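Local coordinates for protein ADP-ribosylating toxin CARDS (Mycoplasma pneumoniae, PDB 4TLV) that transfers ADP-ribose from NAD+ to multiple target proteins and elicits vacuolation of mammalian cells, acting as the main virulence factor of its bacterium, at residues E19-H24 with Y79-R84; R12-S17 with H24-L29; Q132-T137 with L228-P233. All coordinates share one frame; numbering follows the deposited sequence. Where two conformers were deposited one is given.

Contact 1 of 3, residues E19-H24 with Y79-R84; sequences EEIFEH and YLYEIR
Ile21 and Phe22, neighbours on helix 18-24, meet the ring of Tyr81 from two different directions. Tyr81 reaches out of strand 76-84 with CG anti to its carbonyl carbon (chi1 -67°), which directs the ring toward the helix, where it crosses Ile21 and Phe22 obliquely. The isoleucine lies over one face. Its CG2 sits 4.0 Å from the Tyr81 ring centroid and 20° off the normal, shifted toward the rim, a CH-pi contact on the CE1 side. The other branch runs along the phenolic end: Ile21 CG1 is 3.5 Å from Tyr81 CZ and 3.3 Å from Tyr81 OH. Phe22 comes in quite differently, for its CE1 lies near the plane of the tyrosine ring, at the edge, 4.0 Å from Tyr81 CE1. One aromatic ring thus has aliphatic carbon over one face and an aromatic carbon, Phe22 CE1, at its edge. Phe26 adds an edge-to-face partner, and Ala149 of the adjoining strand 146-156 touches both Phe22 and Tyr81. The phenol is not left without a polar partner in this buried place: Tyr81 OH hydrogen-bonds the backbone O of Arg16, just ahead of the helix. Helix and strand therefore meet through carbon packing, with no polar bond between them, while the bond to Arg16 O satisfies the buried hydroxyl and links strand 76-84 to the approach to the helix.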
# COMPACT_ATOMS: atom_id res chain seq x y z
N GLU A 19 3.25 13.61 -27.72
CA GLU A 19 3.74 14.74 -28.49
C GLU A 19 3.79 15.98 -27.60
O GLU A 19 4.77 16.73 -27.63
CB GLU A 19 2.86 15.00 -29.72
CG GLU A 19 3.35 16.17 -30.56
CD GLU A 19 2.33 16.62 -31.60
OE1 GLU A 19 1.34 15.88 -31.83
OE2 GLU A 19 2.50 17.72 -32.18
N GLU A 20 2.76 16.19 -26.80
CA GLU A 20 2.74 17.35 -25.90
C GLU A 20 3.65 17.17 -24.67
O GLU A 20 4.46 18.04 -24.36
CB GLU A 20 1.32 17.63 -25.43
CG GLU A 20 1.21 18.91 -24.62
CD GLU A 20 -0.19 19.14 -24.06
OE1 GLU A 20 -1.15 18.50 -24.56
OE2 GLU A 20 -0.32 19.96 -23.13
N ILE A 21 3.48 16.06 -23.97
CA ILE A 21 4.21 15.81 -22.72
C ILE A 21 5.72 15.69 -22.93
O ILE A 21 6.50 16.23 -22.15
CB ILE A 21 3.69 14.54 -22.02
CG1 ILE A 21 2.18 14.65 -21.74
CG2 ILE A 21 4.50 14.25 -20.74
CD1 ILE A 21 1.78 15.89 -20.94
N PHE A 22 6.13 14.96 -23.97
CA PHE A 22 7.55 14.76 -24.27
C PHE A 22 8.24 16.10 -24.52
O PHE A 22 9.44 16.23 -24.31
CB PHE A 22 7.77 13.83 -25.47
CG PHE A 22 7.59 12.36 -25.16
CD1 PHE A 22 7.18 11.92 -23.91
CD2 PHE A 22 7.83 11.40 -26.15
CE1 PHE A 22 7.02 10.55 -23.63
CE2 PHE A 22 7.67 10.05 -25.90
CZ PHE A 22 7.26 9.61 -24.63
N GLU A 23 7.46 17.09 -24.96
CA GLU A 23 8.01 18.40 -25.27
C GLU A 23 7.92 19.39 -24.10
O GLU A 23 8.82 20.20 -23.90
CB GLU A 23 7.32 18.99 -26.50
CG GLU A 23 7.57 20.48 -26.65
CD GLU A 23 7.51 20.95 -28.08
OE1 GLU A 23 6.63 20.47 -28.82
OE2 GLU A 23 8.36 21.79 -28.46
N HIS A 24 6.83 19.32 -23.34
CA HIS A 24 6.55 20.33 -22.33
C HIS A 24 6.56 19.86 -20.87
O HIS A 24 6.46 20.69 -19.98
CB HIS A 24 5.19 20.98 -22.60
CG HIS A 24 5.12 21.66 -23.93
ND1 HIS A 24 5.76 22.85 -24.19
CD2 HIS A 24 4.48 21.31 -25.07
CE1 HIS A 24 5.53 23.20 -25.44
NE2 HIS A 24 4.75 22.29 -26.00
N TYR A 79 -2.46 7.79 -21.66
CA TYR A 79 -1.06 7.38 -21.73
C TYR A 79 -0.47 7.21 -20.35
O TYR A 79 -0.73 8.01 -19.47
CB TYR A 79 -0.24 8.39 -22.51
CG TYR A 79 -0.71 8.47 -23.94
CD1 TYR A 79 -0.22 7.59 -24.89
CD2 TYR A 79 -1.68 9.38 -24.32
CE1 TYR A 79 -0.66 7.63 -26.19
CE2 TYR A 79 -2.14 9.42 -25.62
CZ TYR A 79 -1.62 8.55 -26.55
OH TYR A 79 -2.06 8.59 -27.85
N LEU A 80 0.31 6.16 -20.18
CA LEU A 80 1.07 5.96 -18.95
C LEU A 80 2.45 6.52 -19.18
O LEU A 80 3.13 6.11 -20.12
CB LEU A 80 1.18 4.47 -18.64
CG LEU A 80 2.13 4.07 -17.50
CD1 LEU A 80 1.55 4.52 -16.16
CD2 LEU A 80 2.33 2.58 -17.53
N TYR A 81 2.85 7.46 -18.34
CA TYR A 81 4.18 8.05 -18.44
C TYR A 81 5.11 7.57 -17.34
O TYR A 81 4.72 7.53 -16.17
CB TYR A 81 4.09 9.56 -18.38
CG TYR A 81 3.40 10.13 -19.58
CD1 TYR A 81 4.08 10.29 -20.77
CD2 TYR A 81 2.05 10.48 -19.53
CE1 TYR A 81 3.46 10.80 -21.89
CE2 TYR A 81 1.41 10.98 -20.65
CZ TYR A 81 2.12 11.15 -21.82
OH TYR A 81 1.51 11.65 -22.94
N GLU A 82 6.34 7.25 -17.73
CA GLU A 82 7.39 6.87 -16.80
C GLU A 82 8.31 8.07 -16.62
O GLU A 82 8.83 8.61 -17.60
CB GLU A 82 8.18 5.70 -17.40
CG GLU A 82 9.39 5.29 -16.57
CD GLU A 82 10.16 4.16 -17.24
OE1 GLU A 82 10.76 4.40 -18.30
OE2 GLU A 82 10.14 3.04 -16.71
N ILE A 83 8.50 8.50 -15.37
CA ILE A 83 9.10 9.79 -15.07
C ILE A 83 10.24 9.61 -14.06
O ILE A 83 10.02 9.07 -12.97
CB ILE A 83 8.04 10.73 -14.43
CG1 ILE A 83 6.80 10.87 -15.33
CG2 ILE A 83 8.65 12.09 -14.06
CD1 ILE A 83 5.56 11.44 -14.60
N ARG A 84 11.45 10.05 -14.42
CA ARG A 84 12.58 9.97 -13.50
C ARG A 84 12.34 10.95 -12.37
O ARG A 84 12.08 12.12 -12.61
CB ARG A 84 13.92 10.28 -14.20
CG ARG A 84 15.14 10.27 -13.28
CD ARG A 84 16.47 10.58 -14.05
NE ARG A 84 16.28 11.63 -15.05
CZ ARG A 84 16.19 12.93 -14.77
NH1 ARG A 84 16.30 13.36 -13.51
NH2 ARG A 84 15.97 13.80 -15.75

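Contact 2 of 3, residues R12-S17 with H24-L29; sequences RVDLRS and HGFSTL
Arg12 and Asp14 project from the last residues of strand 9-14, an edge strand of the five-stranded antiparallel sheet of the mono-ADP-ribosyltransferase domain, and meet Phe26 in the loop that follows helix 18-24. The two charged residues, two apart on the strand, point the same way and form an ion pair of their own. Arg12 grips Asp14 side-on, with NE 3.1 Å and NH2 3.2 Å from the single oxygen Asp14 OD2. The NE bond uses the anti lone pair of that oxygen and is the straighter of the two; NH2 meets it on the same anti side but tilted from the carboxylate plane. Phe26 packs against this pair. Arg12 CD lies over one face of its ring, 4.0 Å from the Phe26 centroid and 19° off the normal, a CH-pi contact made possible by an arginine chain extended as far as NE, with CG anti to the backbone N (chi1 -177°). The guanidinium is turned 67° from the ring, so it does not stack on it, although Arg12 NE comes within 3.7 Å of Phe26 CD1. Asp14 takes the edge: OD2 stands 3.4 Å from Phe26 CE1, near the ring plane, where the slightly positive aromatic hydrogens would probably suit a carboxylate oxygen. The remaining nitrogen of the arginine, NH1, donates to the backbone O of Ser51, while Ile83 and Ile50 also touch Phe26. An arginine on the first strand, beside Ser51 of strand 49-53, is consistent with the Arg-Ser-Glu signature of the pertussis-toxin-like ADP-ribosyltransferases.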
# COMPACT_ATOMS: atom_id res chain seq x y z
N ARG A 12 2.57 8.16 -14.11
CA ARG A 12 1.38 9.00 -14.13
C ARG A 12 0.59 8.73 -15.40
O ARG A 12 1.15 8.72 -16.50
CB ARG A 12 1.79 10.48 -14.11
CG ARG A 12 0.58 11.45 -14.05
CD ARG A 12 1.05 12.90 -14.22
NE ARG A 12 -0.07 13.77 -14.56
CZ ARG A 12 -0.92 14.29 -13.69
NH1 ARG A 12 -0.79 14.04 -12.38
NH2 ARG A 12 -1.92 15.06 -14.11
N VAL A 13 -0.71 8.51 -15.25
CA VAL A 13 -1.60 8.35 -16.39
C VAL A 13 -2.22 9.71 -16.69
O VAL A 13 -2.73 10.39 -15.79
CB VAL A 13 -2.72 7.30 -16.10
CG1 VAL A 13 -3.76 7.24 -17.24
CG2 VAL A 13 -2.10 5.92 -15.83
N ASP A 14 -2.16 10.13 -17.95
CA ASP A 14 -2.62 11.46 -18.33
C ASP A 14 -3.21 11.33 -19.74
O ASP A 14 -2.71 10.57 -20.55
CB ASP A 14 -1.41 12.41 -18.34
CG ASP A 14 -1.81 13.86 -18.23
OD1 ASP A 14 -2.47 14.37 -19.15
OD2 ASP A 14 -1.42 14.51 -17.23
N LEU A 15 -4.27 12.07 -20.02
CA LEU A 15 -4.91 11.97 -21.33
C LEU A 15 -4.14 12.74 -22.42
O LEU A 15 -4.35 12.50 -23.61
CB LEU A 15 -6.38 12.41 -21.26
CG LEU A 15 -7.32 11.26 -20.86
CD1 LEU A 15 -7.04 10.80 -19.44
CD2 LEU A 15 -8.78 11.65 -21.01
N ARG A 16 -3.24 13.63 -22.02
CA ARG A 16 -2.43 14.35 -22.99
C ARG A 16 -1.45 13.40 -23.68
O ARG A 16 -0.88 12.51 -23.05
CB ARG A 16 -1.68 15.50 -22.33
CG ARG A 16 -2.59 16.54 -21.71
CD ARG A 16 -1.78 17.67 -21.10
NE ARG A 16 -2.62 18.55 -20.29
CZ ARG A 16 -3.19 19.66 -20.75
NH1 ARG A 16 -2.99 20.03 -22.01
NH2 ARG A 16 -3.94 20.40 -19.94
N SER A 17 -1.25 13.61 -24.98
CA SER A 17 -0.42 12.74 -25.81
C SER A 17 1.08 12.95 -25.62
O SER A 17 1.51 14.00 -25.15
CB SER A 17 -0.77 12.96 -27.29
OG SER A 17 -0.36 14.26 -27.67
N HIS A 24 6.83 19.32 -23.34
CA HIS A 24 6.55 20.33 -22.33
C HIS A 24 6.56 19.86 -20.87
O HIS A 24 6.46 20.69 -19.98
CB HIS A 24 5.19 20.98 -22.60
CG HIS A 24 5.12 21.66 -23.93
ND1 HIS A 24 5.76 22.85 -24.19
CD2 HIS A 24 4.48 21.31 -25.07
CE1 HIS A 24 5.53 23.20 -25.44
NE2 HIS A 24 4.75 22.29 -26.00
N GLY A 25 6.64 18.56 -20.63
CA GLY A 25 6.52 18.05 -19.27
C GLY A 25 5.10 18.19 -18.74
O GLY A 25 4.14 18.22 -19.52
N PHE A 26 4.95 18.29 -17.42
CA PHE A 26 3.63 18.46 -16.82
C PHE A 26 3.55 19.79 -16.08
O PHE A 26 4.46 20.17 -15.36
CB PHE A 26 3.34 17.32 -15.82
CG PHE A 26 3.26 15.96 -16.46
CD1 PHE A 26 2.06 15.52 -17.01
CD2 PHE A 26 4.38 15.14 -16.51
CE1 PHE A 26 1.98 14.27 -17.60
CE2 PHE A 26 4.30 13.88 -17.10
CZ PHE A 26 3.10 13.44 -17.64
N SER A 27 2.44 20.49 -16.24
CA SER A 27 2.26 21.78 -15.58
C SER A 27 1.34 21.63 -14.38
O SER A 27 0.57 20.68 -14.31
CB SER A 27 1.65 22.80 -16.56
OG SER A 27 2.58 23.11 -17.58
N THR A 28 1.42 22.57 -13.43
CA THR A 28 0.59 22.49 -12.23
C THR A 28 -0.82 23.03 -12.49
O THR A 28 -1.04 23.78 -13.45
CB THR A 28 1.19 23.32 -11.08
OG1 THR A 28 1.10 24.71 -11.42
CG2 THR A 28 2.68 22.96 -10.85
N LEU A 29 -1.76 22.67 -11.63
CA LEU A 29 -3.09 23.25 -11.65
C LEU A 29 -3.07 24.73 -11.26
O LEU A 29 -3.75 25.56 -11.87
CB LEU A 29 -4.02 22.48 -10.68
CG LEU A 29 -4.31 21.02 -11.04
CD1 LEU A 29 -4.83 20.26 -9.82
CD2 LEU A 29 -5.29 20.95 -12.20

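Contact 3 of 3, residues Q132-T137 with L228-P233; sequences QREWFT and LSFACP
The short helix 228-231 lies against the residues leading into strand 134-138, with the CA atoms of Gln132 and Phe230 8.4 Å apart at the closest point. Phe230 reaches across and is framed by two polar side chains. The Gln132 amide lies flat over one face of the ring, the planes 19° apart, with OE1 3.6 Å from Phe230 CG; nearer the backbone, Gln132 CB adds a CH-pi contact 4.1 Å from the ring centroid. That amide is held in place by Ser227 N, which donates to Gln132 OE1. Glu134, extended with CG opposite the backbone N (chi1 178°), carries its carboxylate to the ring edge instead, turned 82° from the ring and with OE1 3.7 Å from Phe230 CE1. Gln132-Arg133-Glu134 resembles the Gln/Glu-X-Glu signature of ADP-ribosyltransferases, and the helix belongs to the region inferred to form the NAD+ pocket. A water donates to Glu134 OE1 (2.7 Å) and lies 3.1 Å from Ser229 OG; because Ser229 has two conformers, that second link is less certain. The other carboxylate oxygen, Glu134 OE2, is hydrogen-bonded to His38 NE2. Just beyond the helix, Cys232 forms a disulfide with Cys249.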
# COMPACT_ATOMS: atom_id res chain seq x y z
N GLN A 132 -2.61 4.61 -3.54
CA GLN A 132 -2.13 5.43 -4.65
C GLN A 132 -0.60 5.50 -4.74
O GLN A 132 -0.04 5.85 -5.78
CB GLN A 132 -2.73 6.84 -4.60
CG GLN A 132 -4.25 6.85 -4.80
CD GLN A 132 -4.85 8.24 -4.72
OE1 GLN A 132 -5.87 8.47 -5.53
NE2 GLN A 132 -4.41 9.10 -3.95
N ARG A 133 0.08 5.15 -3.64
CA ARG A 133 1.54 5.20 -3.61
C ARG A 133 2.03 6.54 -4.13
O ARG A 133 2.98 6.59 -4.91
CB ARG A 133 2.13 4.06 -4.46
CG ARG A 133 1.73 2.66 -4.00
CD ARG A 133 2.61 2.13 -2.87
NE ARG A 133 4.02 1.89 -3.25
CZ ARG A 133 4.49 0.78 -3.81
NH1 ARG A 133 3.67 -0.24 -4.12
NH2 ARG A 133 5.78 0.67 -4.09
N GLU A 134 1.38 7.63 -3.71
CA GLU A 134 1.63 8.94 -4.33
C GLU A 134 2.97 9.57 -3.98
O GLU A 134 3.34 9.66 -2.82
CB GLU A 134 0.52 9.96 -4.03
CG GLU A 134 0.84 11.35 -4.65
CD GLU A 134 -0.28 12.37 -4.53
OE1 GLU A 134 -1.27 12.11 -3.81
OE2 GLU A 134 -0.14 13.45 -5.15
N TRP A 135 3.69 9.98 -5.01
CA TRP A 135 4.81 10.91 -4.85
C TRP A 135 4.33 12.16 -5.56
O TRP A 135 3.88 12.10 -6.71
CB TRP A 135 6.06 10.35 -5.54
CG TRP A 135 6.72 9.25 -4.76
CD1 TRP A 135 6.34 7.95 -4.70
CD2 TRP A 135 7.88 9.37 -3.92
NE1 TRP A 135 7.18 7.24 -3.88
CE2 TRP A 135 8.14 8.10 -3.39
CE3 TRP A 135 8.73 10.44 -3.58
CZ2 TRP A 135 9.22 7.85 -2.54
CZ3 TRP A 135 9.78 10.20 -2.73
CH2 TRP A 135 10.02 8.91 -2.21
N PHE A 136 4.35 13.29 -4.87
CA PHE A 136 3.92 14.53 -5.50
C PHE A 136 5.14 15.38 -5.79
O PHE A 136 6.15 15.29 -5.08
CB PHE A 136 2.89 15.29 -4.65
CG PHE A 136 3.42 15.78 -3.32
CD1 PHE A 136 3.41 14.96 -2.20
CD2 PHE A 136 3.87 17.09 -3.18
CE1 PHE A 136 3.86 15.40 -0.97
CE2 PHE A 136 4.33 17.55 -1.93
CZ PHE A 136 4.32 16.70 -0.83
N THR A 137 5.07 16.19 -6.85
CA THR A 137 6.18 17.09 -7.16
C THR A 137 5.82 18.47 -6.65
O THR A 137 4.64 18.86 -6.66
CB THR A 137 6.48 17.15 -8.66
OG1 THR A 137 5.35 17.70 -9.34
CG2 THR A 137 6.76 15.74 -9.20
N LEU A 228 -8.84 13.57 -6.64
CA LEU A 228 -9.09 14.15 -7.95
C LEU A 228 -7.79 14.41 -8.74
O LEU A 228 -7.81 14.47 -9.97
CB LEU A 228 -9.93 15.43 -7.82
CG LEU A 228 -11.44 15.19 -7.60
CD1 LEU A 228 -11.75 14.36 -6.34
CD2 LEU A 228 -12.17 16.54 -7.56
N SER A 229 -6.66 14.55 -8.06
CA SER A 229 -5.43 14.81 -8.75
C SER A 229 -5.10 13.49 -9.64
O SER A 229 -4.47 13.60 -10.69
CB SER A 229 -4.25 15.16 -7.84
OG SER A 229 -4.03 14.12 -6.90
N PHE A 230 -5.52 12.32 -9.17
CA PHE A 230 -5.38 11.08 -9.94
C PHE A 230 -6.52 10.93 -10.97
O PHE A 230 -6.27 10.67 -12.16
CB PHE A 230 -5.36 9.85 -9.01
CG PHE A 230 -4.00 9.57 -8.40
CD1 PHE A 230 -3.48 10.41 -7.42
CD2 PHE A 230 -3.25 8.48 -8.80
CE1 PHE A 230 -2.22 10.18 -6.87
CE2 PHE A 230 -1.99 8.23 -8.24
CZ PHE A 230 -1.47 9.09 -7.28
N ALA A 231 -7.76 11.09 -10.52
CA ALA A 231 -8.93 10.79 -11.36
C ALA A 231 -9.25 11.85 -12.42
O ALA A 231 -9.97 11.57 -13.40
CB ALA A 231 -10.15 10.54 -10.50
N CYS A 232 -8.76 13.08 -12.22
CA CYS A 232 -9.00 14.17 -13.17
C CYS A 232 -7.67 14.77 -13.61
O CYS A 232 -7.39 15.92 -13.32
CB CYS A 232 -9.84 15.27 -12.52
SG CYS A 232 -11.16 14.74 -11.42
N PRO A 233 -6.85 13.97 -14.32
CA PRO A 233 -5.45 14.35 -14.58
C PRO A 233 -5.34 15.58 -15.48
O PRO A 233 -4.29 16.20 -15.51
CB PRO A 233 -4.86 13.15 -15.32
CG PRO A 233 -6.02 12.26 -15.67
CD PRO A 233 -7.21 12.65 -14.87
O HOH W 1 -3.66 13.41 -3.90

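In the fold
All three contacts are buried; contacts 1 and 2 lie within the mART domain, while contact 3 joins it to the region inferred to form the NAD+ pocket. Contacts 1 and 2, with centres about 7 Å apart, have segments that meet at His24, the last residue of helix 18-24, and use adjacent strands, 76-84 and 9-14, of one sheet; the first is mainly carbon packing round a tyrosine ring, the second pairs an aromatic ring with an ion pair. Contact 3, on the smaller three-stranded sheet, sets its ring among an amide, a carboxylate and a water. It touches contact 2, where Arg12 NH2 comes within 3.0 Å of Pro233 O, but stays about 6 Å, between nearest atoms, from contact 1.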